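Local coordinates for RagA protein (Porphyromonas gingivalis, PDB 6SLN) that probably imports peptides across the outer membrane, as a TonB-dependent receptor whose beta-barrel works together with a partner protein, at residues Gly383-Gly388 and Arg876-Asn881; Gly743-Tyr746 and Asn752-Ala755; Gly539-Lys544 and Gln550-Asn555. One frame throughout, in Å; residues are numbered along the deposited sequence.

Interaction 1 of 3, residues Gly383-Gly388 and Arg876-Asn881; sequences GKYYMG and RYFTEN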
# COMPACT_ATOMS: atom_id res chain seq x y z
N GLY A 383 -1.55 28.00 -9.42
CA GLY A 383 -2.76 27.94 -10.19
C GLY A 383 -4.03 28.01 -9.37
O GLY A 383 -5.09 28.25 -9.94
N LYS A 384 -3.96 27.80 -8.07
CA LYS A 384 -5.08 28.05 -7.17
C LYS A 384 -4.80 29.31 -6.34
O LYS A 384 -3.67 29.82 -6.29
CB LYS A 384 -5.34 26.83 -6.29
CG LYS A 384 -6.03 25.72 -7.03
CD LYS A 384 -6.22 24.48 -6.18
CE LYS A 384 -4.91 23.79 -5.90
NZ LYS A 384 -5.08 22.67 -4.92
N TYR A 385 -5.85 29.83 -5.72
CA TYR A 385 -5.83 31.15 -5.08
C TYR A 385 -5.92 30.93 -3.58
O TYR A 385 -7.01 30.84 -3.00
CB TYR A 385 -6.96 32.07 -5.59
CG TYR A 385 -6.60 32.76 -6.86
CD1 TYR A 385 -5.68 33.80 -6.88
CD2 TYR A 385 -7.16 32.36 -8.06
CE1 TYR A 385 -5.34 34.43 -8.07
CE2 TYR A 385 -6.83 32.99 -9.26
CZ TYR A 385 -5.93 34.02 -9.26
OH TYR A 385 -5.61 34.61 -10.46
N TYR A 386 -4.76 30.84 -2.94
CA TYR A 386 -4.64 30.71 -1.50
C TYR A 386 -3.88 31.93 -1.00
O TYR A 386 -2.84 32.29 -1.55
CB TYR A 386 -3.88 29.45 -1.14
CG TYR A 386 -4.57 28.15 -1.44
CD1 TYR A 386 -5.56 27.65 -0.59
CD2 TYR A 386 -4.20 27.37 -2.55
CE1 TYR A 386 -6.17 26.45 -0.84
CE2 TYR A 386 -4.82 26.15 -2.81
CZ TYR A 386 -5.81 25.70 -1.94
OH TYR A 386 -6.44 24.50 -2.17
N MET A 387 -4.39 32.57 0.06
CA MET A 387 -3.67 33.70 0.62
C MET A 387 -2.26 33.29 1.04
O MET A 387 -2.05 32.24 1.66
CB MET A 387 -4.38 34.29 1.82
CG MET A 387 -3.87 35.66 2.11
SD MET A 387 -5.26 36.72 2.41
CE MET A 387 -6.03 35.88 3.80
N GLY A 388 -1.30 34.12 0.68
CA GLY A 388 0.08 33.89 1.02
C GLY A 388 0.82 32.96 0.10
O GLY A 388 2.03 32.78 0.27
N ARG A 876 -5.34 39.92 -11.91
CA ARG A 876 -5.80 41.30 -11.90
C ARG A 876 -7.25 41.42 -11.43
O ARG A 876 -7.66 42.51 -11.04
CB ARG A 876 -5.59 41.95 -13.27
CG ARG A 876 -4.11 42.16 -13.60
CD ARG A 876 -3.82 42.97 -14.86
NE ARG A 876 -4.85 43.98 -15.08
CZ ARG A 876 -5.70 43.94 -16.11
NH1 ARG A 876 -5.62 42.96 -16.99
NH2 ARG A 876 -6.63 44.88 -16.25
N TYR A 877 -8.01 40.33 -11.39
CA TYR A 877 -9.34 40.42 -10.79
C TYR A 877 -9.25 40.67 -9.30
O TYR A 877 -10.19 41.21 -8.70
CB TYR A 877 -10.17 39.14 -11.07
CG TYR A 877 -11.51 39.11 -10.36
CD1 TYR A 877 -11.64 38.54 -9.10
CD2 TYR A 877 -12.63 39.64 -10.94
CE1 TYR A 877 -12.87 38.52 -8.44
CE2 TYR A 877 -13.86 39.62 -10.31
CZ TYR A 877 -13.97 39.06 -9.06
OH TYR A 877 -15.20 39.05 -8.44
N PHE A 878 -8.12 40.30 -8.68
CA PHE A 878 -7.87 40.58 -7.28
C PHE A 878 -7.12 41.89 -7.10
O PHE A 878 -7.55 42.74 -6.31
CB PHE A 878 -7.10 39.42 -6.67
CG PHE A 878 -7.82 38.14 -6.74
CD1 PHE A 878 -8.70 37.78 -5.73
CD2 PHE A 878 -7.67 37.30 -7.84
CE1 PHE A 878 -9.39 36.60 -5.81
CE2 PHE A 878 -8.37 36.11 -7.93
CZ PHE A 878 -9.23 35.76 -6.91
N THR A 879 -6.03 42.09 -7.84
CA THR A 879 -5.21 43.26 -7.60
C THR A 879 -5.88 44.57 -8.02
O THR A 879 -5.47 45.63 -7.55
CB THR A 879 -3.88 43.11 -8.32
OG1 THR A 879 -4.14 42.81 -9.70
CG2 THR A 879 -3.09 41.99 -7.72
N GLU A 880 -6.89 44.54 -8.88
CA GLU A 880 -7.56 45.78 -9.24
C GLU A 880 -8.99 45.84 -8.70
O GLU A 880 -9.77 46.71 -9.10
CB GLU A 880 -7.53 45.98 -10.75
CG GLU A 880 -6.11 46.05 -11.26
CD GLU A 880 -6.00 46.13 -12.75
OE1 GLU A 880 -7.03 46.42 -13.39
OE2 GLU A 880 -4.90 45.91 -13.28
N ASN A 881 -9.33 44.96 -7.76
CA ASN A 881 -10.67 44.92 -7.19
C ASN A 881 -10.82 45.99 -6.10
O ASN A 881 -10.24 45.87 -5.02
CB ASN A 881 -10.95 43.53 -6.63
CG ASN A 881 -12.41 43.33 -6.31
OD1 ASN A 881 -13.08 44.21 -5.76
ND2 ASN A 881 -12.91 42.14 -6.64
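Phe878 meets Tyr385 in a buried aromatic contact that accounts for nearly all the surface these two segments share. Along 876-881, Arg876 turns away from this pairing and grips Glu880 side-on with NE and NH2. Its NE lies 2.6 Å from Glu880 OE2, with the oxygen almost exactly in the guanidinium plane, whereas the nitrogen stands 49° above the carboxylate plane. The remaining nitrogen, NH1, forms a salt bridge with Glu922, which gives the guanidinium a second acidic partner. Tyr877, next in line, stacks on Phe916 and also packs against an apolar side chain of the bound peptide.

Phe878 carries the contact. With CG anti to the carbonyl carbon (chi1 -60°), its ring projects from the helix and brings CE2 over the centre of one face of Tyr385, 3.4 Å above that plane. The closest approach is Phe878 CE2 to Tyr385 CE1, 3.5 Å. Ring centroids are 4.4 Å apart and the planes inclined by 37°, an oblique pairing intermediate between parallel and perpendicular. The phenol is also anchored at its polar end, because Tyr385 OH hydrogen-bonds to Asp875, the residue just before the segment.

After Thr879 the helix ends. Glu880 N still bonds to Arg876 O at 3.1 Å, but Glu880 itself leaves helical backbone angles, and Asn881 N reaches back to Phe878 O at 3.2 Å. Asn881 OD1 accepts from Gly883 N.

Both central rings touch the bound peptide, Tyr385 against one of the peptide's apolar side chains and Phe878 against the peptide backbone, so the pair belongs to the wall of the peptide site. It joins the short helix 874-879, directly after barrel strand 857-873, to the loop between strand 363-377 and helix 390-396, whose Phe392 packs edge-to-face against both rings.

Interaction 2 of 3, residues Gly743-Tyr746 and Asn752-Ala755; sequences GTIY and NVYA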
# COMPACT_ATOMS: atom_id res chain seq x y z
N GLY A 743 19.98 28.95 -43.83
CA GLY A 743 21.01 29.49 -44.70
C GLY A 743 22.35 29.54 -44.01
O GLY A 743 22.50 29.20 -42.84
N THR A 744 23.35 29.96 -44.79
CA THR A 744 24.68 30.26 -44.27
C THR A 744 25.04 31.67 -44.74
O THR A 744 25.33 31.88 -45.92
CB THR A 744 25.72 29.22 -44.71
OG1 THR A 744 25.64 28.08 -43.85
CG2 THR A 744 27.15 29.80 -44.64
N ILE A 745 25.05 32.61 -43.80
CA ILE A 745 25.01 34.03 -44.15
C ILE A 745 26.39 34.57 -44.51
O ILE A 745 26.49 35.49 -45.33
CB ILE A 745 24.34 34.80 -42.99
CG1 ILE A 745 22.83 34.66 -43.11
CG2 ILE A 745 24.76 36.26 -42.98
CD1 ILE A 745 22.03 35.51 -42.15
N TYR A 746 27.49 34.02 -43.97
CA TYR A 746 28.80 34.44 -44.47
C TYR A 746 29.80 33.27 -44.49
O TYR A 746 30.21 32.80 -43.41
CB TYR A 746 29.35 35.62 -43.68
CG TYR A 746 30.61 36.21 -44.29
CD1 TYR A 746 30.57 37.41 -45.01
CD2 TYR A 746 31.84 35.62 -44.08
CE1 TYR A 746 31.73 37.96 -45.56
CE2 TYR A 746 33.00 36.16 -44.62
CZ TYR A 746 32.94 37.32 -45.36
OH TYR A 746 34.13 37.80 -45.87
N ASN A 752 31.90 32.13 -39.69
CA ASN A 752 30.75 31.34 -40.16
C ASN A 752 29.49 31.84 -39.45
O ASN A 752 29.23 31.47 -38.31
CB ASN A 752 30.96 29.86 -39.92
CG ASN A 752 29.80 29.02 -40.44
OD1 ASN A 752 28.82 29.55 -40.98
ND2 ASN A 752 29.89 27.70 -40.28
N VAL A 753 28.69 32.64 -40.17
CA VAL A 753 27.41 33.13 -39.68
C VAL A 753 26.32 32.33 -40.35
O VAL A 753 26.32 32.19 -41.58
CB VAL A 753 27.26 34.63 -39.98
CG1 VAL A 753 26.07 35.19 -39.25
CG2 VAL A 753 28.52 35.37 -39.58
N TYR A 754 25.37 31.81 -39.56
CA TYR A 754 24.29 30.97 -40.06
C TYR A 754 22.99 31.38 -39.39
O TYR A 754 22.99 31.88 -38.26
CB TYR A 754 24.54 29.47 -39.81
CG TYR A 754 25.19 29.20 -38.48
CD1 TYR A 754 26.56 29.34 -38.31
CD2 TYR A 754 24.42 28.82 -37.38
CE1 TYR A 754 27.16 29.12 -37.08
CE2 TYR A 754 25.01 28.58 -36.15
CZ TYR A 754 26.39 28.73 -36.00
OH TYR A 754 27.00 28.51 -34.79
N ALA A 755 21.89 31.16 -40.10
CA ALA A 755 20.57 31.59 -39.66
C ALA A 755 19.52 30.54 -40.03
O ALA A 755 19.59 29.90 -41.08
CB ALA A 755 20.18 32.93 -40.28
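Gly743 and Ala755 face each other as an antiparallel hydrogen-bonded pair. Gly743 N donates to Ala755 O at 2.9 Å. The return bond, from Ala755 N to Gly743 O, is weak at 3.4 Å. Gly743 O also receives a weak bond from the Thr744 hydroxyl OG1 at 3.5 Å, so this carbonyl has two partners and holds neither firmly.

Thr744 and Tyr754 form the following, non-hydrogen-bonded pair. The backbone of Tyr754 is instead bonded on the far side of its strand, to Gly851. Its CG occupies the crowded position between backbone N and carbonyl carbon (chi1 38°), which carries the ring away from Thr744, and the phenol OH is satisfied by Asp860.

Closer to the turn, a single acceptor serves two donors. Val753 O takes Ile745 N at 2.6 Å and Tyr746 N at 3.2 Å. Both come from the same face of the carbonyl, tilted 29° and 20° from its plane. Two successive amides sharing one carbonyl opposite are consistent with a classic beta bulge at Ile745 and Tyr746, and here they coincide with a corner of the chain at Ile745. The bend sets the Ile745 side chain over the partner strand: Ile745 CD1 lies 3.7 Å from Ala755 CB, and Ile745 CG2 approaches Val753 CG1 at 4.1 Å. Tyr746 CB adds a lighter contact with Val753 CG2, while its ring leads away. Ile745 and Tyr746 are exposed, leaving this apolar cluster at the surface.

The contact closes a beta hairpin of the barrel wall, between strands 732-746 and 752-764, at what is probably the periplasmic end. Strand 844-853 continues the sheet beyond 752-755, pairing through Gly851 and Ser853, and Asp860 belongs to strand 857-873, one further along.

Interaction 3 of 3, residues Gly539-Lys544 and Gln550-Asn555; sequences GFESDK and QGKTGN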
# COMPACT_ATOMS: atom_id res chain seq x y z
N GLY A 539 -2.32 9.69 13.90
CA GLY A 539 -2.33 9.66 15.34
C GLY A 539 -1.02 9.26 15.97
O GLY A 539 -1.02 8.88 17.15
N PHE A 540 0.08 9.32 15.21
CA PHE A 540 1.41 9.14 15.77
C PHE A 540 1.68 10.23 16.80
O PHE A 540 1.28 11.38 16.63
CB PHE A 540 2.46 9.22 14.66
CG PHE A 540 2.20 8.28 13.51
CD1 PHE A 540 2.28 6.91 13.68
CD2 PHE A 540 1.85 8.78 12.25
CE1 PHE A 540 2.04 6.04 12.62
CE2 PHE A 540 1.61 7.91 11.19
CZ PHE A 540 1.71 6.54 11.38
N GLU A 541 2.36 9.87 17.89
CA GLU A 541 2.73 10.86 18.90
C GLU A 541 4.23 11.06 18.97
O GLU A 541 4.71 11.78 19.85
CB GLU A 541 2.18 10.49 20.27
CG GLU A 541 0.72 10.84 20.41
CD GLU A 541 -0.01 10.09 21.50
OE1 GLU A 541 -1.23 9.89 21.36
OE2 GLU A 541 0.62 9.73 22.51
N SER A 542 4.98 10.48 18.04
CA SER A 542 6.42 10.65 18.10
C SER A 542 7.04 10.45 16.72
O SER A 542 6.68 9.53 15.98
CB SER A 542 7.06 9.69 19.11
OG SER A 542 8.40 9.38 18.77
N ASP A 543 7.99 11.33 16.43
CA ASP A 543 8.86 11.33 15.25
C ASP A 543 9.45 9.97 14.92
O ASP A 543 9.62 9.63 13.74
CB ASP A 543 9.99 12.32 15.53
CG ASP A 543 10.49 12.98 14.30
OD1 ASP A 543 10.32 12.39 13.21
OD2 ASP A 543 11.05 14.08 14.43
N LYS A 544 9.84 9.21 15.95
CA LYS A 544 10.62 7.98 15.81
C LYS A 544 9.77 6.75 15.65
O LYS A 544 10.32 5.68 15.34
CB LYS A 544 11.54 7.80 17.03
CG LYS A 544 12.92 8.47 16.92
CD LYS A 544 12.98 9.81 17.63
CE LYS A 544 12.70 9.66 19.13
NZ LYS A 544 12.19 10.92 19.76
N GLN A 550 1.73 1.52 13.04
CA GLN A 550 1.77 2.04 14.39
C GLN A 550 0.78 3.16 14.60
O GLN A 550 0.88 3.88 15.61
CB GLN A 550 3.19 2.49 14.73
CG GLN A 550 4.21 1.36 14.57
CD GLN A 550 5.61 1.73 15.01
OE1 GLN A 550 6.27 2.60 14.41
NE2 GLN A 550 6.08 1.08 16.06
N GLY A 551 -0.17 3.32 13.68
CA GLY A 551 -1.19 4.32 13.86
C GLY A 551 -2.21 3.96 14.93
O GLY A 551 -2.31 2.82 15.40
N LYS A 552 -2.97 4.98 15.33
CA LYS A 552 -4.13 4.73 16.17
C LYS A 552 -5.15 3.97 15.35
O LYS A 552 -5.18 4.06 14.12
CB LYS A 552 -4.71 6.05 16.72
CG LYS A 552 -3.68 6.95 17.43
CD LYS A 552 -4.33 8.06 18.26
CE LYS A 552 -3.66 8.24 19.64
NZ LYS A 552 -2.18 8.36 19.58
N THR A 553 -5.97 3.17 16.02
CA THR A 553 -6.97 2.41 15.30
C THR A 553 -8.32 3.10 15.43
O THR A 553 -8.37 4.33 15.57
CB THR A 553 -7.03 0.95 15.79
OG1 THR A 553 -7.30 0.89 17.20
CG2 THR A 553 -5.74 0.23 15.46
N GLY A 554 -9.40 2.33 15.40
CA GLY A 554 -10.75 2.87 15.54
C GLY A 554 -11.00 4.01 14.59
O GLY A 554 -10.66 3.96 13.40
N ASN A 555 -11.55 5.09 15.13
CA ASN A 555 -11.92 6.26 14.34
C ASN A 555 -10.76 6.91 13.61
O ASN A 555 -11.01 7.76 12.75
CB ASN A 555 -12.61 7.26 15.25
CG ASN A 555 -13.99 6.80 15.62
OD1 ASN A 555 -14.48 5.81 15.07
ND2 ASN A 555 -14.64 7.49 16.55
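Lys552 reaches across to Gly539 and Glu541, its ammonium held between a backbone carbonyl and a carboxylate. The aliphatic part runs closely over Gly539, with Lys552 CG 3.7 Å from Gly539 CA. Beyond CG the lysine bends (chi3 137°, chi4 50°), which swings Lys552 NZ back to Gly539 O at 2.7 Å, in the carbonyl plane. Glu541 is extended past CG and meets the lysine at about a right angle. Glu541 OE1 forms a salt bridge with Lys552 NZ at 2.5 Å, the nitrogen standing 50° out of the carboxylate plane. The other oxygen, OE2, makes a weak bond to Met663 N of the second subunit.

Phe540 leaves the backbone in the other direction, yet its ring turns back to lie obliquely against the peptide link of Gln550 and Gly551. There Phe540 CE1 is 3.7 Å from Gly551 N.

Gly539 and Phe540 both face Gly487, a G1 beta bulge at the end of strand 515-540. The loop toward strand 561-580 thus folds back onto the strand it has just left, with strand 487-510 alongside and the second subunit covering Thr553 and Lys552.

Overall arrangement
Interactions 1 and 3 are buried; the first joins a helix end to a loop, the second a strand end to the loop that follows it. Interaction 2 lies at the surface, within the barrel wall itself. Their chemistry follows: ring packing beside the bound peptide in 383-388/876-881, backbone pairing with an apolar fringe in 743-746/752-755, and a charged side chain tied to a strand end in 539-544/550-555, close to the subunit interface. Interactions 2 and 3 lie on opposite sides of the chain's centre, with centres 68 Å apart, although both involve barrel strands. Each closes a short local connection. Interaction 1, by contrast, brings together segments separated by 487 residues, a span that includes both other contacts.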